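Local structure of transglutaminase elicitor (3TW5) at residues A[15-20]-A[214-219]; A[60-65]-A[74-79]; A[66-71]-A[145-150]. The protein is a transglutaminase that probably cross-links glutamine and lysine side chains of proteins and acts as a pathogen-associated molecular pattern in plant innate immunity. The protein carries 1 engineered substitution. All coordinates share one frame; numbering follows the deposited sequence.

Contact 1 of 3, residues A[15-20]-A[214-219]; sequences FGTKME and GKLNST
One face of the Phe-15 ring carries the methyl CD1 of Leu-216, while Ser-218 CB lies at the ring edge, near its plane. The methyl sits almost exactly over the middle of the six carbons: Leu-216 CD1 is 3.5 Å from the Phe-15 centroid and 7° off the ring normal, a CH-pi contact. The two methyls of Leu-216 have different partners. Leu-216 CD1 is also touched by Met-19 CE at 3.8 Å, the methionine crossing the leucine at about a right angle; Leu-216 CD2 instead meets Thr-17 CG2, the two side chains sliding past each other in opposite directions. Farther out, the aliphatic part of Lys-215 lies against Glu-20, with Lys-215 CE 3.9 Å from Glu-20 CB. Their charges are near but form no salt bridge, Lys-215 NZ being 4.3 Å from Glu-20 OE1, and Glu-20 OE2 accepts a hydrogen bond from Thr-22 N. Phe-15 and Leu-216 stand where two helices end, the first followed by Gly-16 with positive phi. The contact is thus a surface hydrophobic cluster at the C-terminal ends of helices 5-15 and 202-215, with Leu-335 of the large antiparallel sheet beside it.

Contact 2 of 3, residues A[60-65]-A[74-79]; sequences AAEKYA and TFMDAV
Phe-75 reaches from helix 72-82 onto the face of helix 60-67 formed by Ala-61, Tyr-64 and Ala-65, and it has more of its surface buried by the facing segment than any other residue of the contact. Its CB already points toward helix 60-67, and CG stands anti to the backbone N (chi1 178°). On one flank of the ring, Phe-75 CD2 meets the methyl of Ala-65, 4.1 Å from Ala-65 CB. Next along, Phe-75 CE2 lies by the Ala-61 backbone, 3.4 Å from Ala-61 O, and touches the methyl of the same residue. That carbonyl is already used within its own helix, accepting from Ala-65 N. At the tip, Phe-75 CZ comes to 3.5 Å from Tyr-64 CD2, and CE1 approaches the same side of the tyrosine. The Tyr-64 and Phe-75 rings meet obliquely, with centroids 5.3 Å apart and planes at 31°. Val-79 CG2, one helical turn on from Phe-75, covers one face of the phenylalanine ring toward its rim.

Ala-61 CB also receives Met-76 CG at 4.1 Å, and Met-76 SD continues to Glu-62 CB. Ala-61 thus takes Phe-75 and Met-76, and Ala-65 the flank of Phe-75, in a contact carried by apolar groups.

The axes of the two segments approach to 9.3 Å with their directions 137° apart, well off antiparallel, so the consecutive helices form a splayed helical hairpin. The same Tyr-64 also packs on Leu-160 of helix 154-167, and its OH accepts a hydrogen bond from Ser-351 N, while Lys-63, on the far flank, touches strand 150-152.

Contact 3 of 3, residues A[66-71]-A[145-150]; sequences KAFGKD and VKHNGV
His-147, at the end of strand 145-147, faces Ala-67 and Phe-68, where helix 60-67 ends. Its CG is anti to the backbone N (chi1 -169°), and the imidazole beyond it brings CE1 to 3.7 Å from Phe-68 CE1. The ring planes are near parallel, 23° apart, but slid so far that they barely overlap, with centroids separated by 5.0 Å. The carbonyl of His-147 also lies against the methyl of Ala-67.

Asn-148 supplies the polar link. Its ND2 donates to Ala-67 O over 2.8 Å, in a bond that is practically straight (178° at the hydrogen). The oxygen lies in the amide plane of the asparagine, and the donor lies in the plane of the Ala-67 carbonyl, so both flat groups are well oriented. The acceptor belongs to the last helical residue, and the asparagine therefore serves a carbonyl at the helix C-terminus.

Beyond Gly-149, Val-150 turns back and lays its CG1 methyl on Ala-67 CB. Its backbone pairs with that of His-147, by a bond from His-147 N to Val-150 O of 3.0 Å and a weak return bond.

Nearby, Met-357 of helix 352-364 touches both Phe-68 and His-147, and the Cys-143–Cys-365 disulfide joins the chain just before this strand to the residue just past the end of that helix. The motif is a beta-hairpin with a two-residue loop, Asn-148 and Gly-149, in a type I' turn, for which an Asn-Gly pair is classic, set against a helix C-terminus.

Contacts 2 and 3 are neighbours sharing helix 60-67, centres 11 Å apart, whereas contact 1 lies across the chain's centre from contact 2, about 40 Å away between centres. Contact 2 is the buried one; contacts 1 and 3 lie at the surface, contact 1 where two helices end and contact 3 where one does. Their chemistry follows: contact 2 joins two helix flanks through apolar and aromatic groups, contact 1 adds a loose charge pair to its hydrophobic cluster, and contact 3 alone has a hydrogen bond between its segments. Contacts 2 and 3 also meet, Lys-70 N lying 2.9 Å from Ala-65 O, a probable hydrogen bond, while the Lys-70 side chain packs on Tyr-64 and Phe-75.

Contact 1 of 3, residues A[15-20]-A[214-219]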
loop_
_atom_site.group_PDB
_atom_site.type_symbol
_atom_site.label_atom_id
_atom_site.label_comp_id
_atom_site.label_asym_id
_atom_site.label_seq_id
_atom_site.Cartn_x
_atom_site.Cartn_y
_atom_site.Cartn_z
ATOM N N PHE A 15 -18.194 7.731 -1.692
ATOM C CA PHE A 15 -19.062 6.735 -1.065
ATOM C C PHE A 15 -20.550 7.059 -1.194
ATOM O O PHE A 15 -21.400 6.189 -0.994
ATOM C CB PHE A 15 -18.679 6.526 0.403
ATOM C CG PHE A 15 -17.413 5.739 0.593
ATOM C CD1 PHE A 15 -17.394 4.366 0.379
ATOM C CD2 PHE A 15 -16.242 6.370 0.996
ATOM C CE1 PHE A 15 -16.224 3.633 0.555
ATOM C CE2 PHE A 15 -15.068 5.645 1.176
ATOM C CZ PHE A 15 -15.061 4.274 0.955
ATOM N N GLY A 16 -20.857 8.311 -1.530
ATOM C CA GLY A 16 -22.238 8.752 -1.706
ATOM C C GLY A 16 -23.022 8.757 -0.408
ATOM O O GLY A 16 -24.248 8.627 -0.412
ATOM N N THR A 17 -22.302 8.900 0.703
ATOM C CA THR A 17 -22.901 8.948 2.036
ATOM C C THR A 17 -22.045 9.794 2.980
ATOM O O THR A 17 -20.825 9.881 2.814
ATOM C CB THR A 17 -23.130 7.523 2.621
ATOM O OG1 THR A 17 -23.793 7.619 3.886
ATOM C CG2 THR A 17 -21.814 6.765 2.790
ATOM N N LYS A 18 -22.694 10.422 3.959
ATOM C CA LYS A 18 -22.000 11.240 4.954
ATOM C C LYS A 18 -21.132 10.368 5.866
ATOM O O LYS A 18 -21.459 9.206 6.117
ATOM C CB LYS A 18 -23.005 12.055 5.778
ATOM N N MET A 19 -20.015 10.928 6.330
ATOM C CA MET A 19 -19.136 10.241 7.278
ATOM C C MET A 19 -19.673 10.407 8.698
ATOM O O MET A 19 -20.183 11.474 9.050
ATOM C CB MET A 19 -17.705 10.793 7.203
ATOM C CG MET A 19 -16.969 10.584 5.878
ATOM S SD MET A 19 -16.536 8.874 5.485
ATOM C CE MET A 19 -17.917 8.387 4.452
ATOM N N GLU A 20 -19.564 9.357 9.510
ATOM C CA GLU A 20 -19.950 9.455 10.915
ATOM C C GLU A 20 -18.872 10.214 11.691
ATOM O O GLU A 20 -17.691 9.868 11.630
ATOM C CB GLU A 20 -20.217 8.073 11.526
ATOM C CG GLU A 20 -20.683 8.101 12.987
ATOM C CD GLU A 20 -21.914 8.971 13.206
ATOM O OE1 GLU A 20 -23.030 8.530 12.855
ATOM O OE2 GLU A 20 -21.767 10.094 13.737
ATOM N N GLY A 214 -14.876 0.008 9.058
ATOM C CA GLY A 214 -15.965 -0.395 9.946
ATOM C C GLY A 214 -17.368 -0.311 9.372
ATOM O O GLY A 214 -18.095 -1.306 9.360
ATOM N N LYS A 215 -17.752 0.874 8.904
ATOM C CA LYS A 215 -19.116 1.115 8.419
ATOM C C LYS A 215 -19.338 0.813 6.933
ATOM O O LYS A 215 -20.449 0.468 6.531
ATOM C CB LYS A 215 -19.545 2.557 8.709
ATOM C CG LYS A 215 -19.845 2.851 10.172
ATOM C CD LYS A 215 -20.090 4.338 10.391
ATOM C CE LYS A 215 -21.536 4.733 10.105
ATOM N NZ LYS A 215 -22.414 4.519 11.292
ATOM N N LEU A 216 -18.292 0.941 6.122
ATOM C CA LEU A 216 -18.451 0.900 4.667
ATOM C C LEU A 216 -17.911 -0.369 3.995
ATOM O O LEU A 216 -17.877 -0.450 2.762
ATOM C CB LEU A 216 -17.847 2.158 4.026
ATOM C CG LEU A 216 -18.438 3.510 4.446
ATOM C CD1 LEU A 216 -17.504 4.645 4.069
ATOM C CD2 LEU A 216 -19.826 3.734 3.861
ATOM N N ASN A 217 -17.507 -1.352 4.803
ATOM C CA ASN A 217 -17.001 -2.644 4.305
ATOM C C ASN A 217 -15.924 -2.500 3.222
ATOM O O ASN A 217 -15.901 -3.249 2.240
ATOM C CB ASN A 217 -18.159 -3.535 3.817
ATOM C CG ASN A 217 -19.067 -4.001 4.952
ATOM O OD1 ASN A 217 -18.601 -4.537 5.959
ATOM N ND2 ASN A 217 -20.371 -3.805 4.784
ATOM N N SER A 218 -15.033 -1.532 3.418
ATOM C CA SER A 218 -14.006 -1.198 2.435
ATOM C C SER A 218 -12.631 -1.033 3.101
ATOM O O SER A 218 -12.504 -1.192 4.319
ATOM C CB SER A 218 -14.415 0.075 1.686
ATOM O OG SER A 218 -13.456 0.447 0.713
ATOM N N THR A 219 -11.607 -0.736 2.302
ATOM C CA THR A 219 -10.262 -0.469 2.820
ATOM C C THR A 219 -9.488 0.543 1.954
ATOM O O THR A 219 -10.007 1.029 0.946
ATOM C CB THR A 219 -9.452 -1.776 3.035
ATOM O OG1 THR A 219 -8.226 -1.478 3.716
ATOM C CG2 THR A 219 -9.149 -2.467 1.713
#

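Contact 2 of 3, residues A[60-65]-A[74-79]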
loop_
_atom_site.group_PDB
_atom_site.type_symbol
_atom_site.label_atom_id
_atom_site.label_comp_id
_atom_site.label_asym_id
_atom_site.label_seq_id
_atom_site.Cartn_x
_atom_site.Cartn_y
_atom_site.Cartn_z
ATOM N N ALA A 60 8.569 -14.049 -14.422
ATOM C CA ALA A 60 7.178 -13.772 -14.783
ATOM C C ALA A 60 7.065 -13.047 -16.126
ATOM O O ALA A 60 6.111 -13.262 -16.876
ATOM C CB ALA A 60 6.496 -12.975 -13.686
ATOM N N ALA A 61 8.044 -12.195 -16.422
ATOM C CA ALA A 61 8.117 -11.512 -17.708
ATOM C C ALA A 61 8.334 -12.500 -18.853
ATOM O O ALA A 61 7.573 -12.503 -19.825
ATOM C CB ALA A 61 9.213 -10.469 -17.689
ATOM N N GLU A 62 9.365 -13.339 -18.722
ATOM C CA GLU A 62 9.696 -14.356 -19.723
ATOM C C GLU A 62 8.536 -15.313 -19.974
ATOM O O GLU A 62 8.277 -15.698 -21.113
ATOM C CB GLU A 62 10.944 -15.137 -19.301
ATOM C CG GLU A 62 11.342 -16.262 -20.260
ATOM C CD GLU A 62 12.757 -16.768 -20.041
ATOM O OE1 GLU A 62 13.540 -16.098 -19.330
ATOM O OE2 GLU A 62 13.088 -17.839 -20.591
ATOM N N LYS A 63 7.846 -15.690 -18.901
ATOM C CA LYS A 63 6.688 -16.574 -18.993
ATOM C C LYS A 63 5.534 -15.922 -19.751
ATOM O O LYS A 63 4.830 -16.591 -20.510
ATOM C CB LYS A 63 6.234 -17.020 -17.602
ATOM C CG LYS A 63 7.143 -18.045 -16.951
ATOM C CD LYS A 63 6.534 -18.565 -15.665
ATOM C CE LYS A 63 7.412 -19.618 -15.026
ATOM N NZ LYS A 63 6.813 -20.105 -13.760
ATOM N N TYR A 64 5.353 -14.617 -19.545
ATOM C CA TYR A 64 4.322 -13.856 -20.251
ATOM C C TYR A 64 4.630 -13.761 -21.744
ATOM O O TYR A 64 3.739 -13.940 -22.577
ATOM C CB TYR A 64 4.145 -12.456 -19.648
ATOM C CG TYR A 64 3.059 -11.640 -20.324
ATOM C CD1 TYR A 64 1.720 -11.791 -19.963
ATOM C CD2 TYR A 64 3.371 -10.729 -21.334
ATOM C CE1 TYR A 64 0.718 -11.051 -20.590
ATOM C CE2 TYR A 64 2.376 -9.985 -21.968
ATOM C CZ TYR A 64 1.054 -10.149 -21.589
ATOM O OH TYR A 64 0.070 -9.415 -22.210
ATOM N N ALA A 65 5.890 -13.477 -22.070
ATOM C CA ALA A 65 6.334 -13.411 -23.456
ATOM C C ALA A 65 6.091 -14.736 -24.183
ATOM O O ALA A 65 5.452 -14.761 -25.236
ATOM C CB ALA A 65 7.801 -13.011 -23.528
ATOM N N THR A 74 13.212 -8.752 -26.142
ATOM C CA THR A 74 12.680 -7.389 -26.302
ATOM C C THR A 74 11.612 -7.023 -25.275
ATOM O O THR A 74 11.527 -5.864 -24.866
ATOM C CB THR A 74 12.139 -7.101 -27.734
ATOM O OG1 THR A 74 11.163 -8.084 -28.097
ATOM C CG2 THR A 74 13.271 -7.083 -28.767
ATOM N N PHE A 75 10.802 -8.000 -24.864
ATOM C CA PHE A 75 9.783 -7.760 -23.840
ATOM C C PHE A 75 10.405 -7.506 -22.470
ATOM O O PHE A 75 9.971 -6.610 -21.748
ATOM C CB PHE A 75 8.766 -8.902 -23.761
ATOM C CG PHE A 75 7.722 -8.707 -22.690
ATOM C CD1 PHE A 75 6.686 -7.791 -22.862
ATOM C CD2 PHE A 75 7.777 -9.432 -21.504
ATOM C CE1 PHE A 75 5.723 -7.605 -21.869
ATOM C CE2 PHE A 75 6.816 -9.251 -20.508
ATOM C CZ PHE A 75 5.791 -8.336 -20.691
ATOM N N MET A 76 11.415 -8.298 -22.116
ATOM C CA MET A 76 12.132 -8.113 -20.858
ATOM C C MET A 76 12.917 -6.801 -20.869
ATOM O O MET A 76 13.049 -6.142 -19.835
ATOM C CB MET A 76 13.065 -9.293 -20.572
ATOM C CG MET A 76 12.360 -10.640 -20.369
ATOM S SD MET A 76 13.318 -11.859 -19.426
ATOM C CE MET A 76 14.891 -11.860 -20.298
ATOM N N ASP A 77 13.426 -6.423 -22.041
ATOM C CA ASP A 77 14.121 -5.148 -22.204
ATOM C C ASP A 77 13.166 -3.973 -22.032
ATOM O O ASP A 77 13.553 -2.925 -21.510
ATOM C CB ASP A 77 14.818 -5.068 -23.565
ATOM C CG ASP A 77 16.093 -5.895 -23.625
ATOM O OD1 ASP A 77 16.644 -6.042 -24.735
ATOM O OD2 ASP A 77 16.546 -6.403 -22.575
ATOM N N ALA A 78 11.923 -4.159 -22.475
ATOM C CA ALA A 78 10.879 -3.154 -22.311
ATOM C C ALA A 78 10.556 -2.969 -20.837
ATOM O O ALA A 78 10.450 -1.840 -20.357
ATOM C CB ALA A 78 9.640 -3.549 -23.079
ATOM N N VAL A 79 10.409 -4.091 -20.131
ATOM C CA VAL A 79 10.190 -4.099 -18.689
ATOM C C VAL A 79 11.313 -3.347 -17.977
ATOM O O VAL A 79 11.057 -2.516 -17.106
ATOM C CB VAL A 79 10.069 -5.547 -18.148
ATOM C CG1 VAL A 79 10.135 -5.584 -16.626
ATOM C CG2 VAL A 79 8.781 -6.189 -18.635
#

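Contact 3 of 3, residues A[66-71]-A[145-150]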
loop_
_atom_site.group_PDB
_atom_site.type_symbol
_atom_site.label_atom_id
_atom_site.label_comp_id
_atom_site.label_asym_id
_atom_site.label_seq_id
_atom_site.Cartn_x
_atom_site.Cartn_y
_atom_site.Cartn_z
ATOM N N LYS A 66 6.582 -15.829 -23.597
ATOM C CA LYS A 66 6.448 -17.169 -24.176
ATOM C C LYS A 66 4.999 -17.575 -24.452
ATOM O O LYS A 66 4.696 -18.121 -25.513
ATOM C CB LYS A 66 7.110 -18.213 -23.273
ATOM C CG LYS A 66 8.629 -18.242 -23.332
ATOM C CD LYS A 66 9.181 -19.327 -22.413
ATOM C CE LYS A 66 10.682 -19.499 -22.585
ATOM N NZ LYS A 66 11.222 -20.578 -21.705
ATOM N N ALA A 67 4.115 -17.303 -23.495
ATOM C CA ALA A 67 2.713 -17.707 -23.584
ATOM C C ALA A 67 1.937 -16.956 -24.658
ATOM O O ALA A 67 1.124 -17.549 -25.372
ATOM C CB ALA A 67 2.032 -17.531 -22.244
ATOM N N PHE A 68 2.188 -15.653 -24.762
ATOM C CA PHE A 68 1.400 -14.781 -25.628
ATOM C C PHE A 68 2.172 -14.318 -26.867
ATOM O O PHE A 68 1.911 -13.242 -27.414
ATOM C CB PHE A 68 0.847 -13.599 -24.824
ATOM C CG PHE A 68 -0.033 -14.006 -23.672
ATOM C CD1 PHE A 68 -1.385 -14.272 -23.871
ATOM C CD2 PHE A 68 0.489 -14.127 -22.388
ATOM C CE1 PHE A 68 -2.203 -14.653 -22.809
ATOM C CE2 PHE A 68 -0.322 -14.507 -21.321
ATOM C CZ PHE A 68 -1.671 -14.769 -21.533
ATOM N N GLY A 69 3.124 -15.148 -27.297
ATOM C CA GLY A 69 3.847 -14.961 -28.556
ATOM C C GLY A 69 4.603 -13.656 -28.719
ATOM O O GLY A 69 4.415 -12.947 -29.710
ATOM N N LYS A 70 5.457 -13.338 -27.753
ATOM C CA LYS A 70 6.311 -12.153 -27.834
ATOM C C LYS A 70 7.775 -12.546 -27.669
ATOM O O LYS A 70 8.080 -13.570 -27.059
ATOM C CB LYS A 70 5.902 -11.120 -26.780
ATOM C CG LYS A 70 4.484 -10.580 -26.963
ATOM C CD LYS A 70 3.925 -9.993 -25.676
ATOM C CE LYS A 70 4.192 -8.504 -25.568
ATOM N NZ LYS A 70 3.270 -7.710 -26.430
ATOM N N ASP A 71 8.677 -11.742 -28.223
ATOM C CA ASP A 71 10.108 -12.015 -28.106
ATOM C C ASP A 71 10.580 -11.745 -26.679
ATOM O O ASP A 71 10.422 -10.637 -26.165
ATOM C CB ASP A 71 10.911 -11.186 -29.117
ATOM C CG ASP A 71 12.413 -11.432 -29.025
ATOM O OD1 ASP A 71 12.859 -12.572 -29.287
ATOM O OD2 ASP A 71 13.150 -10.478 -28.698
ATOM N N VAL A 145 -1.652 -21.936 -13.285
ATOM C CA VAL A 145 -2.403 -21.938 -14.544
ATOM C C VAL A 145 -1.462 -22.180 -15.725
ATOM O O VAL A 145 -0.463 -21.474 -15.889
ATOM C CB VAL A 145 -3.156 -20.601 -14.773
ATOM C CG1 VAL A 145 -3.972 -20.650 -16.063
ATOM C CG2 VAL A 145 -4.059 -20.284 -13.600
ATOM N N LYS A 146 -1.785 -23.180 -16.540
ATOM C CA LYS A 146 -1.019 -23.461 -17.752
ATOM C C LYS A 146 -1.710 -22.839 -18.958
ATOM O O LYS A 146 -2.908 -23.044 -19.177
ATOM C CB LYS A 146 -0.835 -24.970 -17.951
ATOM N N HIS A 147 -0.948 -22.065 -19.727
ATOM C CA HIS A 147 -1.457 -21.426 -20.934
ATOM C C HIS A 147 -0.387 -21.447 -22.017
ATOM O O HIS A 147 0.709 -20.920 -21.823
ATOM C CB HIS A 147 -1.895 -19.992 -20.638
ATOM C CG HIS A 147 -2.662 -19.355 -21.753
ATOM N ND1 HIS A 147 -2.049 -18.669 -22.780
ATOM C CD2 HIS A 147 -3.991 -19.301 -22.004
ATOM C CE1 HIS A 147 -2.969 -18.219 -23.616
ATOM N NE2 HIS A 147 -4.155 -18.589 -23.167
ATOM N N ASN A 148 -0.719 -22.066 -23.152
ATOM C CA ASN A 148 0.219 -22.295 -24.262
ATOM C C ASN A 148 1.563 -22.899 -23.829
ATOM O O ASN A 148 2.634 -22.420 -24.213
ATOM C CB ASN A 148 0.413 -21.026 -25.107
ATOM C CG ASN A 148 -0.872 -20.574 -25.792
ATOM O OD1 ASN A 148 -1.774 -21.375 -26.057
ATOM N ND2 ASN A 148 -0.958 -19.278 -26.084
ATOM N N GLY A 149 1.487 -23.949 -23.013
ATOM C CA GLY A 149 2.659 -24.733 -22.632
ATOM C C GLY A 149 3.505 -24.177 -21.503
ATOM O O GLY A 149 4.461 -24.826 -21.070
ATOM N N VAL A 150 3.171 -22.980 -21.025
ATOM C CA VAL A 150 3.900 -22.385 -19.899
ATOM C C VAL A 150 3.029 -22.283 -18.639
ATOM O O VAL A 150 1.879 -21.833 -18.696
ATOM C CB VAL A 150 4.590 -21.030 -20.278
ATOM C CG1 VAL A 150 3.584 -20.002 -20.710
ATOM C CG2 VAL A 150 5.431 -20.498 -19.127
#